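PDB 5D2J: 4-oxalocrotonate decarboxylase NahK from Pseudomonas putida, which catalyses the metal-dependent decarboxylation of (3E)-2-oxohex-3-enedioate to 2-oxopent-4-enoate and carbon dioxide, a step in the breakdown of aromatic hydrocarbons. Local coordinates for residues D46-Q51 with S162-N167; H110-A115 with E154-D159; T145-D150 with A168-F173. The protein carries 1 engineered substitution. All blocks are in the same frame, centred on the assembly; numbering follows the deposited sequence.

Contact 1. Residues D46-Q51 with S162-N167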
loop_
_atom_site.group_PDB
_atom_site.type_symbol
_atom_site.label_atom_id
_atom_site.label_comp_id
_atom_site.label_asym_id
_atom_site.label_seq_id
_atom_site.Cartn_x
_atom_site.Cartn_y
_atom_site.Cartn_z
ATOM N N ASP A 46 12.717 -14.289 1.316
ATOM C CA ASP A 46 11.920 -15.177 0.468
ATOM C C ASP A 46 10.643 -14.478 0.022
ATOM O O ASP A 46 10.290 -14.501 -1.151
ATOM C CB ASP A 46 11.517 -16.452 1.219
ATOM C CG ASP A 46 12.663 -17.413 1.426
ATOM O OD1 ASP A 46 13.562 -17.495 0.557
ATOM O OD2 ASP A 46 12.649 -18.107 2.468
ATOM N N ALA A 47 9.941 -13.862 0.970
ATOM C CA ALA A 47 8.646 -13.265 0.678
ATOM C C ALA A 47 8.812 -12.100 -0.283
ATOM O O ALA A 47 7.995 -11.897 -1.186
ATOM C CB ALA A 47 7.973 -12.806 1.958
ATOM N N TYR A 48 9.865 -11.317 -0.092
ATOM C CA TYR A 48 10.092 -10.216 -1.011
ATOM C C TYR A 48 10.528 -10.744 -2.379
ATOM O O TYR A 48 10.162 -10.164 -3.398
ATOM C CB TYR A 48 11.087 -9.206 -0.439
ATOM C CG TYR A 48 10.441 -8.180 0.467
ATOM C CD1 TYR A 48 9.533 -7.259 -0.040
ATOM C CD2 TYR A 48 10.740 -8.130 1.824
ATOM C CE1 TYR A 48 8.937 -6.307 0.782
ATOM C CE2 TYR A 48 10.148 -7.181 2.659
ATOM C CZ TYR A 48 9.245 -6.276 2.125
ATOM O OH TYR A 48 8.649 -5.333 2.938
ATOM N N ASP A 49 11.270 -11.849 -2.406
ATOM C CA ASP A 49 11.580 -12.524 -3.675
ATOM C C ASP A 49 10.291 -12.861 -4.419
ATOM O O ASP A 49 10.173 -12.618 -5.623
ATOM C CB ASP A 49 12.391 -13.815 -3.450
ATOM C CG ASP A 49 13.864 -13.547 -3.186
ATOM O OD1 ASP A 49 14.287 -12.370 -3.273
ATOM O OD2 ASP A 49 14.605 -14.514 -2.903
ATOM N N VAL A 50 9.325 -13.417 -3.691
ATOM C CA VAL A 50 8.039 -13.774 -4.282
ATOM C C VAL A 50 7.311 -12.517 -4.768
ATOM O O VAL A 50 6.818 -12.481 -5.894
ATOM C CB VAL A 50 7.166 -14.568 -3.296
ATOM C CG1 VAL A 50 5.750 -14.738 -3.838
ATOM C CG2 VAL A 50 7.791 -15.929 -3.029
ATOM N N GLN A 51 7.266 -11.479 -3.937
ATOM C CA GLN A 51 6.579 -10.252 -4.319
ATOM C C GLN A 51 7.180 -9.630 -5.586
ATOM O O GLN A 51 6.447 -9.216 -6.494
ATOM C CB GLN A 51 6.611 -9.232 -3.174
ATOM C CG GLN A 51 5.761 -7.997 -3.460
ATOM C CD GLN A 51 6.075 -6.841 -2.543
ATOM O OE1 GLN A 51 6.657 -5.832 -2.971
ATOM N NE2 GLN A 51 5.677 -6.959 -1.276
ATOM N N SER A 162 3.724 -13.941 4.957
ATOM C CA SER A 162 2.717 -14.250 3.949
ATOM C C SER A 162 2.170 -12.973 3.313
ATOM O O SER A 162 1.947 -12.911 2.104
ATOM C CB SER A 162 1.575 -15.070 4.557
ATOM O OG SER A 162 2.030 -16.328 5.025
ATOM N N VAL A 163 1.962 -11.947 4.130
ATOM C CA VAL A 163 1.417 -10.690 3.630
ATOM C C VAL A 163 2.366 -10.007 2.649
ATOM O O VAL A 163 1.932 -9.495 1.610
ATOM C CB VAL A 163 1.031 -9.760 4.798
ATOM C CG1 VAL A 163 0.733 -8.344 4.310
ATOM C CG2 VAL A 163 -0.167 -10.353 5.523
ATOM N N VAL A 164 3.662 -10.018 2.958
ATOM C CA VAL A 164 4.650 -9.479 2.020
ATOM C C VAL A 164 4.603 -10.217 0.686
ATOM O O VAL A 164 4.638 -9.598 -0.379
ATOM C CB VAL A 164 6.074 -9.531 2.605
ATOM C CG1 VAL A 164 7.110 -9.262 1.521
ATOM C CG2 VAL A 164 6.206 -8.507 3.717
ATOM N N ALA A 165 4.503 -11.538 0.752
ATOM C CA ALA A 165 4.460 -12.361 -0.452
ATOM C C ALA A 165 3.222 -12.043 -1.293
ATOM O O ALA A 165 3.244 -12.179 -2.517
ATOM C CB ALA A 165 4.487 -13.830 -0.073
ATOM N N ASP A 166 2.153 -11.612 -0.622
ATOM C CA ASP A 166 0.883 -11.240 -1.260
ATOM C C ASP A 166 0.840 -9.729 -1.551
ATOM O O ASP A 166 -0.227 -9.107 -1.612
ATOM C CB ASP A 166 -0.293 -11.686 -0.353
ATOM C CG ASP A 166 -1.677 -11.393 -0.951
ATOM O OD1 ASP A 166 -1.877 -11.606 -2.169
ATOM O OD2 ASP A 166 -2.578 -10.964 -0.184
ATOM N N ASN A 167 2.015 -9.140 -1.753
ATOM C CA ASN A 167 2.131 -7.735 -2.153
ATOM C C ASN A 167 1.420 -6.784 -1.190
ATOM O O ASN A 167 0.810 -5.800 -1.608
ATOM C CB ASN A 167 1.609 -7.523 -3.580
ATOM C CG ASN A 167 2.016 -6.179 -4.156
ATOM O OD1 ASN A 167 3.076 -5.657 -3.817
ATOM N ND2 ASN A 167 1.174 -5.610 -5.022
#
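The carbonyl oxygen Val164 O is gripped by two N-H donors, Gln51 NE2 from the neighbouring helix at 3.0 Å and the backbone N of Asn167 at 3.0 Å. The hydrogen bond from Gln51 NE2 is nearly straight, 169° at the hydrogen, with the oxygen lying in the plane of the Gln51 amide. Glutamine suits the place because its chain is long enough to span the gap: with CG anti to the backbone N (chi1 -173°) and the chain extended beyond it, the amide reaches across to the last turn of helix 160-165. NE2 also donates to Tyr88 O, so both of its hydrogens can be used and the amide is held against rotation. Asn167, at positive phi, is the C-prime residue of a Schellman motif ending helix 160-165; its OD1 lies 3.5 Å from Gln51 CD, the two amide planes 65° apart, and accepts from Phe90 N.

Beside this polar grip the helices meet through small and branched residues. Val164 CG1, anti to its own N, sits over the centre of the Tyr48 ring, a CH-pi contact 3.4 Å from the centroid. The same methyl touches Ala47 CB at 3.7 Å. With only a methyl on Ala47 and on Ala165, the backbones close to 4.4 Å between Ala47 CA and Ala165 CA, and Val50 CG1 fills in against Ala165 CB at 4.1 Å. Helix 44-60 is thus joined to the Schellman-capped end of helix 160-165, where a buried carbonyl and a buried amide satisfy each other.

Contact 2. Residues H110-A115 with E154-D159. With MG (magnesium ion), chain C; 0L1 (hexanedioic acid), chain E.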
loop_
_atom_site.group_PDB
_atom_site.type_symbol
_atom_site.label_atom_id
_atom_site.label_comp_id
_atom_site.label_asym_id
_atom_site.label_seq_id
_atom_site.Cartn_x
_atom_site.Cartn_y
_atom_site.Cartn_z
ATOM N N HIS A 110 -12.607 -9.653 -0.116
ATOM C CA HIS A 110 -13.191 -9.150 1.125
ATOM C C HIS A 110 -12.577 -7.795 1.442
ATOM O O HIS A 110 -11.828 -7.651 2.412
ATOM C CB HIS A 110 -12.996 -10.148 2.281
ATOM C CG HIS A 110 -11.622 -10.750 2.352
ATOM N ND1 HIS A 110 -11.361 -11.929 3.020
ATOM C CD2 HIS A 110 -10.435 -10.338 1.840
ATOM C CE1 HIS A 110 -10.074 -12.221 2.908
ATOM N NE2 HIS A 110 -9.493 -11.271 2.198
ATOM N N PRO A 111 -12.910 -6.783 0.622
ATOM C CA PRO A 111 -12.156 -5.525 0.619
ATOM C C PRO A 111 -12.443 -4.607 1.793
ATOM O O PRO A 111 -13.526 -4.649 2.389
ATOM C CB PRO A 111 -12.614 -4.857 -0.682
ATOM C CG PRO A 111 -14.025 -5.352 -0.863
ATOM C CD PRO A 111 -13.957 -6.798 -0.419
ATOM N N LYS A 112 -11.448 -3.788 2.117
ATOM C CA LYS A 112 -11.592 -2.728 3.105
ATOM C C LYS A 112 -10.939 -1.486 2.538
ATOM O O LYS A 112 -10.111 -1.581 1.634
ATOM C CB LYS A 112 -10.874 -3.092 4.405
ATOM C CG LYS A 112 -11.475 -4.242 5.176
ATOM C CD LYS A 112 -10.723 -4.443 6.479
ATOM C CE LYS A 112 -11.076 -5.774 7.113
ATOM N NZ LYS A 112 -10.433 -5.907 8.443
ATOM N N ILE A 113 -11.283 -0.320 3.080
ATOM C CA ILE A 113 -10.646 0.911 2.630
ATOM C C ILE A 113 -9.923 1.627 3.776
ATOM O O ILE A 113 -10.323 1.511 4.927
ATOM C CB ILE A 113 -11.657 1.858 1.974
ATOM C CG1 ILE A 113 -12.796 2.157 2.946
ATOM C CG2 ILE A 113 -12.203 1.240 0.685
ATOM C CD1 ILE A 113 -13.731 3.223 2.444
ATOM N N GLU A 114 -8.850 2.340 3.433
ATOM C CA GLU A 114 -8.034 3.116 4.370
ATOM C C GLU A 114 -7.789 4.447 3.694
ATOM O O GLU A 114 -7.471 4.475 2.504
ATOM C CB GLU A 114 -6.632 2.518 4.526
ATOM C CG GLU A 114 -6.492 1.081 4.950
ATOM C CD GLU A 114 -5.022 0.673 5.037
ATOM O OE1 GLU A 114 -4.360 0.510 3.976
ATOM O OE2 GLU A 114 -4.523 0.533 6.172
ATOM N N ALA A 115 -7.873 5.543 4.442
ATOM C CA ALA A 115 -7.471 6.845 3.887
ATOM C C ALA A 115 -5.973 7.065 4.092
ATOM O O ALA A 115 -5.441 6.748 5.155
ATOM C CB ALA A 115 -8.252 7.958 4.535
ATOM N N GLU A 154 -7.528 -16.176 3.455
ATOM C CA GLU A 154 -8.885 -16.296 3.976
ATOM C C GLU A 154 -9.022 -15.705 5.368
ATOM O O GLU A 154 -8.117 -15.847 6.198
ATOM C CB GLU A 154 -9.355 -17.750 4.025
ATOM C CG GLU A 154 -10.821 -17.852 4.443
ATOM C CD GLU A 154 -11.197 -19.188 5.034
ATOM O OE1 GLU A 154 -10.867 -20.229 4.428
ATOM O OE2 GLU A 154 -11.835 -19.191 6.108
ATOM N N ASN A 155 -10.158 -15.041 5.597
ATOM C CA ASN A 155 -10.546 -14.509 6.900
ATOM C C ASN A 155 -9.439 -13.708 7.557
ATOM O O ASN A 155 -9.384 -13.595 8.781
ATOM C CB ASN A 155 -11.022 -15.632 7.828
ATOM C CG ASN A 155 -12.406 -16.140 7.464
ATOM O OD1 ASN A 155 -13.166 -15.460 6.771
ATOM N ND2 ASN A 155 -12.745 -17.332 7.939
ATOM N N PHE A 156 -8.552 -13.172 6.723
ATOM C CA PHE A 156 -7.398 -12.415 7.183
ATOM C C PHE A 156 -6.538 -13.246 8.143
ATOM O O PHE A 156 -5.841 -12.704 9.004
ATOM C CB PHE A 156 -7.854 -11.081 7.785
ATOM C CG PHE A 156 -8.879 -10.368 6.942
ATOM C CD1 PHE A 156 -8.508 -9.741 5.757
ATOM C CD2 PHE A 156 -10.216 -10.346 7.319
ATOM C CE1 PHE A 156 -9.450 -9.094 4.972
ATOM C CE2 PHE A 156 -11.164 -9.699 6.540
ATOM C CZ PHE A 156 -10.782 -9.071 5.365
ATOM N N LYS A 157 -6.603 -14.568 7.975
ATOM C CA LYS A 157 -5.762 -15.503 8.717
ATOM C C LYS A 157 -4.370 -15.547 8.101
ATOM O O LYS A 157 -4.088 -16.415 7.271
ATOM C CB LYS A 157 -6.347 -16.917 8.674
ATOM C CG LYS A 157 -7.666 -17.105 9.398
ATOM C CD LYS A 157 -7.821 -18.565 9.838
ATOM C CE LYS A 157 -9.255 -19.059 9.708
ATOM N NZ LYS A 157 -10.199 -18.241 10.517
ATOM N N PHE A 158 -3.497 -14.631 8.513
ATOM C CA PHE A 158 -2.166 -14.556 7.922
ATOM C C PHE A 158 -1.025 -14.243 8.909
ATOM O O PHE A 158 -1.208 -14.304 10.126
ATOM C CB PHE A 158 -2.166 -13.564 6.754
ATOM C CG PHE A 158 -2.797 -12.231 7.068
ATOM C CD1 PHE A 158 -2.416 -11.503 8.188
ATOM C CD2 PHE A 158 -3.744 -11.688 6.209
ATOM C CE1 PHE A 158 -2.987 -10.271 8.462
ATOM C CE2 PHE A 158 -4.316 -10.454 6.472
ATOM C CZ PHE A 158 -3.939 -9.744 7.603
ATOM N N ASP A 159 0.157 -13.945 8.365
ATOM C CA ASP A 159 1.301 -13.452 9.140
ATOM C C ASP A 159 2.058 -12.459 8.243
ATOM O O ASP A 159 1.762 -12.386 7.056
ATOM C CB ASP A 159 2.175 -14.614 9.661
ATOM C CG ASP A 159 2.647 -15.565 8.563
ATOM O OD1 ASP A 159 2.840 -15.141 7.414
ATOM O OD2 ASP A 159 2.857 -16.759 8.871
HETATM MG MG MG C . -2.439 0.970 3.062
HETATM O O1 0L1 E . -1.189 -1.314 5.533
HETATM C C2 0L1 E . -1.344 -1.808 4.381
HETATM O O2 0L1 E . -1.688 -1.060 3.424
HETATM C C3 0L1 E . -1.116 -3.289 4.149
HETATM C C4 0L1 E . -1.927 -4.106 5.137
HETATM C C5 0L1 E . -1.762 -5.575 4.813
HETATM C C6 0L1 E . -2.424 -6.443 5.866
HETATM C C7 0L1 E . -3.932 -6.428 5.725
HETATM O O4 0L1 E . -4.471 -6.872 4.675
HETATM O O3 0L1 E . -4.661 -5.992 6.663
HETATM O O HOH W 1 -1.826 1.140 5.127
HETATM O O HOH W 2 -0.600 1.830 2.281
#
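With chi1 at 44°, His110 holds its CG between the backbone N and the carbonyl carbon, while Phe156 sets its CG anti to the carbonyl carbon (chi1 -46°); the two rings, approaching from opposite directions, meet face to face. Their centroids are 4.1 Å apart and the planes open by 27°, with Phe156 CE1 over the centre of the imidazole. His110 O meets the Phe156 ring at its edge, 3.4 Å from CZ. Over the face of Phe156 turned from the His110 ring lies Lys112 NZ, offset toward the rim, a cation-pi contact 4.5 Å from the centroid; the extended lysine chain also lays CE 3.7 Å from Phe156 CZ. The phenyl ring is thus sandwiched between imidazole and ammonium. The loop leading to helix 160-165 is in this way packed against the start of strand 112-121, in the fold of the fumarylacetoacetate hydrolase family. Further along that strand, Glu114 OE1 binds the magnesium ion at 2.2 Å, together with Glu116 and Glu147. Replacing His110 by an alanine would probably leave one face of Phe156 without its stacking partner and Ser151 O without the NE2 donor. From the loop, Phe158 CZ comes within 3.8 Å of C7 of the bound hexanedioic acid, an apolar wall beside its distal carboxylate.

Contact 3. Residues T145-D150 with A168-F173. With MG (magnesium ion), chain C; 0L1 (hexanedioic acid), chain E.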
loop_
_atom_site.group_PDB
_atom_site.type_symbol
_atom_site.label_atom_id
_atom_site.label_comp_id
_atom_site.label_asym_id
_atom_site.label_seq_id
_atom_site.Cartn_x
_atom_site.Cartn_y
_atom_site.Cartn_z
ATOM N N THR A 145 -5.363 10.001 -1.179
ATOM C CA THR A 145 -5.513 8.671 -1.762
ATOM C C THR A 145 -6.239 7.747 -0.798
ATOM O O THR A 145 -5.928 7.709 0.395
ATOM C CB THR A 145 -4.139 8.041 -2.065
ATOM O OG1 THR A 145 -3.356 8.939 -2.867
ATOM C CG2 THR A 145 -4.307 6.709 -2.811
ATOM N N VAL A 146 -7.210 7.000 -1.312
ATOM C CA VAL A 146 -7.877 5.985 -0.505
ATOM C C VAL A 146 -7.437 4.632 -1.036
ATOM O O VAL A 146 -7.572 4.365 -2.237
ATOM C CB VAL A 146 -9.402 6.098 -0.610
ATOM C CG1 VAL A 146 -10.090 4.950 0.155
ATOM C CG2 VAL A 146 -9.857 7.444 -0.080
ATOM N N GLU A 147 -6.881 3.783 -0.168
ATOM C CA GLU A 147 -6.483 2.452 -0.618
ATOM C C GLU A 147 -7.620 1.478 -0.419
ATOM O O GLU A 147 -8.349 1.556 0.568
ATOM C CB GLU A 147 -5.253 1.903 0.120
ATOM C CG GLU A 147 -4.659 0.688 -0.633
ATOM C CD GLU A 147 -3.396 0.098 -0.026
ATOM O OE1 GLU A 147 -3.036 0.448 1.115
ATOM O OE2 GLU A 147 -2.764 -0.746 -0.702
ATOM N N VAL A 148 -7.773 0.560 -1.361
ATOM C CA VAL A 148 -8.638 -0.578 -1.134
ATOM C C VAL A 148 -7.676 -1.728 -0.907
ATOM O O VAL A 148 -6.910 -2.072 -1.806
ATOM C CB VAL A 148 -9.527 -0.876 -2.358
ATOM C CG1 VAL A 148 -10.463 -2.056 -2.063
ATOM C CG2 VAL A 148 -10.329 0.367 -2.756
ATOM N N ILE A 149 -7.675 -2.292 0.303
ATOM C CA ILE A 149 -6.833 -3.454 0.600
ATOM C C ILE A 149 -7.676 -4.724 0.603
ATOM O O ILE A 149 -8.863 -4.706 0.952
ATOM C CB ILE A 149 -6.070 -3.331 1.934
ATOM C CG1 ILE A 149 -7.000 -2.893 3.063
ATOM C CG2 ILE A 149 -4.880 -2.372 1.785
ATOM C CD1 ILE A 149 -6.373 -3.002 4.453
ATOM N N ASP A 150 -7.072 -5.835 0.203
ATOM C CA ASP A 150 -7.862 -7.041 0.013
ATOM C C ASP A 150 -6.932 -8.238 0.044
ATOM O O ASP A 150 -6.524 -8.741 -1.001
ATOM C CB ASP A 150 -8.577 -6.956 -1.346
ATOM C CG ASP A 150 -9.633 -8.020 -1.521
ATOM O OD1 ASP A 150 -10.265 -8.401 -0.521
ATOM O OD2 ASP A 150 -9.833 -8.483 -2.670
ATOM N N ALA A 168 1.490 -7.109 0.096
ATOM C CA ALA A 168 0.909 -6.281 1.148
ATOM C C ALA A 168 -0.570 -5.995 0.913
ATOM O O ALA A 168 -1.030 -4.891 1.208
ATOM C CB ALA A 168 1.683 -4.962 1.273
ATOM N N SER A 169 -1.303 -6.975 0.382
ATOM C CA SER A 169 -2.762 -6.878 0.230
ATOM C C SER A 169 -3.234 -5.806 -0.764
ATOM O O SER A 169 -4.421 -5.459 -0.782
ATOM C CB SER A 169 -3.437 -6.636 1.582
ATOM O OG SER A 169 -3.068 -7.626 2.529
ATOM N N SER A 170 -2.330 -5.296 -1.593
ATOM C CA SER A 170 -2.685 -4.263 -2.565
ATOM C C SER A 170 -3.679 -4.738 -3.616
ATOM O O SER A 170 -3.596 -5.872 -4.099
ATOM C CB SER A 170 -1.431 -3.743 -3.264
ATOM O OG SER A 170 -0.484 -3.321 -2.312
ATOM N N THR A 171 -4.604 -3.864 -3.999
ATOM C CA THR A 171 -5.563 -4.240 -5.042
ATOM C C THR A 171 -6.141 -3.033 -5.800
ATOM O O THR A 171 -6.229 -3.062 -7.025
ATOM C CB THR A 171 -6.670 -5.204 -4.488
ATOM O OG1 THR A 171 -7.173 -6.029 -5.544
ATOM C CG2 THR A 171 -7.827 -4.455 -3.843
ATOM N N ARG A 172 -6.526 -1.970 -5.085
ATOM C CA ARG A 172 -6.989 -0.753 -5.757
ATOM C C ARG A 172 -6.531 0.451 -4.979
ATOM O O ARG A 172 -6.265 0.356 -3.783
ATOM C CB ARG A 172 -8.523 -0.685 -5.839
ATOM C CG ARG A 172 -9.199 -1.845 -6.554
ATOM C CD ARG A 172 -9.021 -1.765 -8.060
ATOM N NE ARG A 172 -9.800 -2.808 -8.718
ATOM C CZ ARG A 172 -9.324 -4.003 -9.041
ATOM N NH1 ARG A 172 -8.056 -4.312 -8.780
ATOM N NH2 ARG A 172 -10.116 -4.887 -9.623
ATOM N N PHE A 173 -6.465 1.594 -5.650
ATOM C CA PHE A 173 -6.337 2.857 -4.930
ATOM C C PHE A 173 -7.063 3.952 -5.696
ATOM O O PHE A 173 -7.150 3.912 -6.923
ATOM C CB PHE A 173 -4.875 3.217 -4.665
ATOM C CG PHE A 173 -4.078 3.484 -5.901
ATOM C CD1 PHE A 173 -3.480 2.441 -6.599
ATOM C CD2 PHE A 173 -3.924 4.778 -6.372
ATOM C CE1 PHE A 173 -2.755 2.687 -7.736
ATOM C CE2 PHE A 173 -3.194 5.038 -7.506
ATOM C CZ PHE A 173 -2.605 3.993 -8.196
HETATM MG MG MG C . -2.439 0.970 3.062
HETATM O O1 0L1 E . -1.189 -1.314 5.533
HETATM C C2 0L1 E . -1.344 -1.808 4.381
HETATM O O2 0L1 E . -1.688 -1.060 3.424
HETATM C C3 0L1 E . -1.116 -3.289 4.149
HETATM C C4 0L1 E . -1.927 -4.106 5.137
HETATM C C5 0L1 E . -1.762 -5.575 4.813
HETATM C C6 0L1 E . -2.424 -6.443 5.866
HETATM C C7 0L1 E . -3.932 -6.428 5.725
HETATM O O4 0L1 E . -4.471 -6.872 4.675
HETATM O O3 0L1 E . -4.661 -5.992 6.663
HETATM O O HOH W 3 -3.919 -1.256 -3.176
HETATM O O HOH W 4 -7.879 -8.496 -4.551
HETATM O O HOH W 2 -0.600 1.830 2.281
HETATM O O HOH W 1 -1.826 1.140 5.127
#
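Val148 lays its CB against Arg172 CB at 3.6 Å, the two side chains lying on the same face of the sheet, while its CG1 meets the methyl CG2 of Thr171. Beta-branched residues suit such an extended strand. The Arg172 chain turns at chi2 (-74°), which brings NH1 back to donate to Thr171 O at 2.8 Å. Beneath these side chains Val148 N donates to Arg172 O at 2.9 Å, and the return bond from Arg172 N is weak. In the adjacent pair, Glu147 and Phe173, the partners are non-hydrogen-bonded, and Asp150 N reaches Ser169 O at 2.9 Å. Strands 139-149 and 170-175 thus run antiparallel in the mixed sheet that carries the metal site of this fumarylacetoacetate hydrolase-type fold. Glu147 points to the other face, its CG anti to the backbone N (chi1 -165°) and its chain extended, and OE1 binds the magnesium ion at 2.1 Å. The other oxygen, OE2, forms a salt bridge with Lys69 and lies near a water that accepts from Thr171 N and may donate to OE2, so the carboxylate is probably fixed in its rotation. On the adjoining turn Ser169 OG donates to O4 of the bound hexanedioic acid at 2.7 Å; serine's short side chain sets the hydroxyl beside this carboxylate, while O2 at the other end binds the metal. A second water bridges Asp150 OD2 and Thr171 OG1; Asp150 also accepts from His110 N and Ile109 N.

Overall arrangement
Contacts 2 and 3 lie about 10 Å apart, centre to centre, and share one mixed sheet, in which strands 112-121 and 139-149 are neighbours; each brings a glutamate to the same magnesium ion and touches the same hexanedioic acid. Contact 1 lies about 16 Å from both, where helix 44-60 meets helix 160-165. Along the chain the order is 46-51, 110-115, 145-150, 154-159, 162-167 and 168-173, so strand 139-149, the loop of contact 2, helix 160-165 and strand 170-175 follow in succession. Val163 packs on Phe158, and its carbonyl probably bonds to Ala168 N. Phe158, Val163 and Ser169, from loop, helix and turn, line part of the ligand site beside the metal-bearing strands.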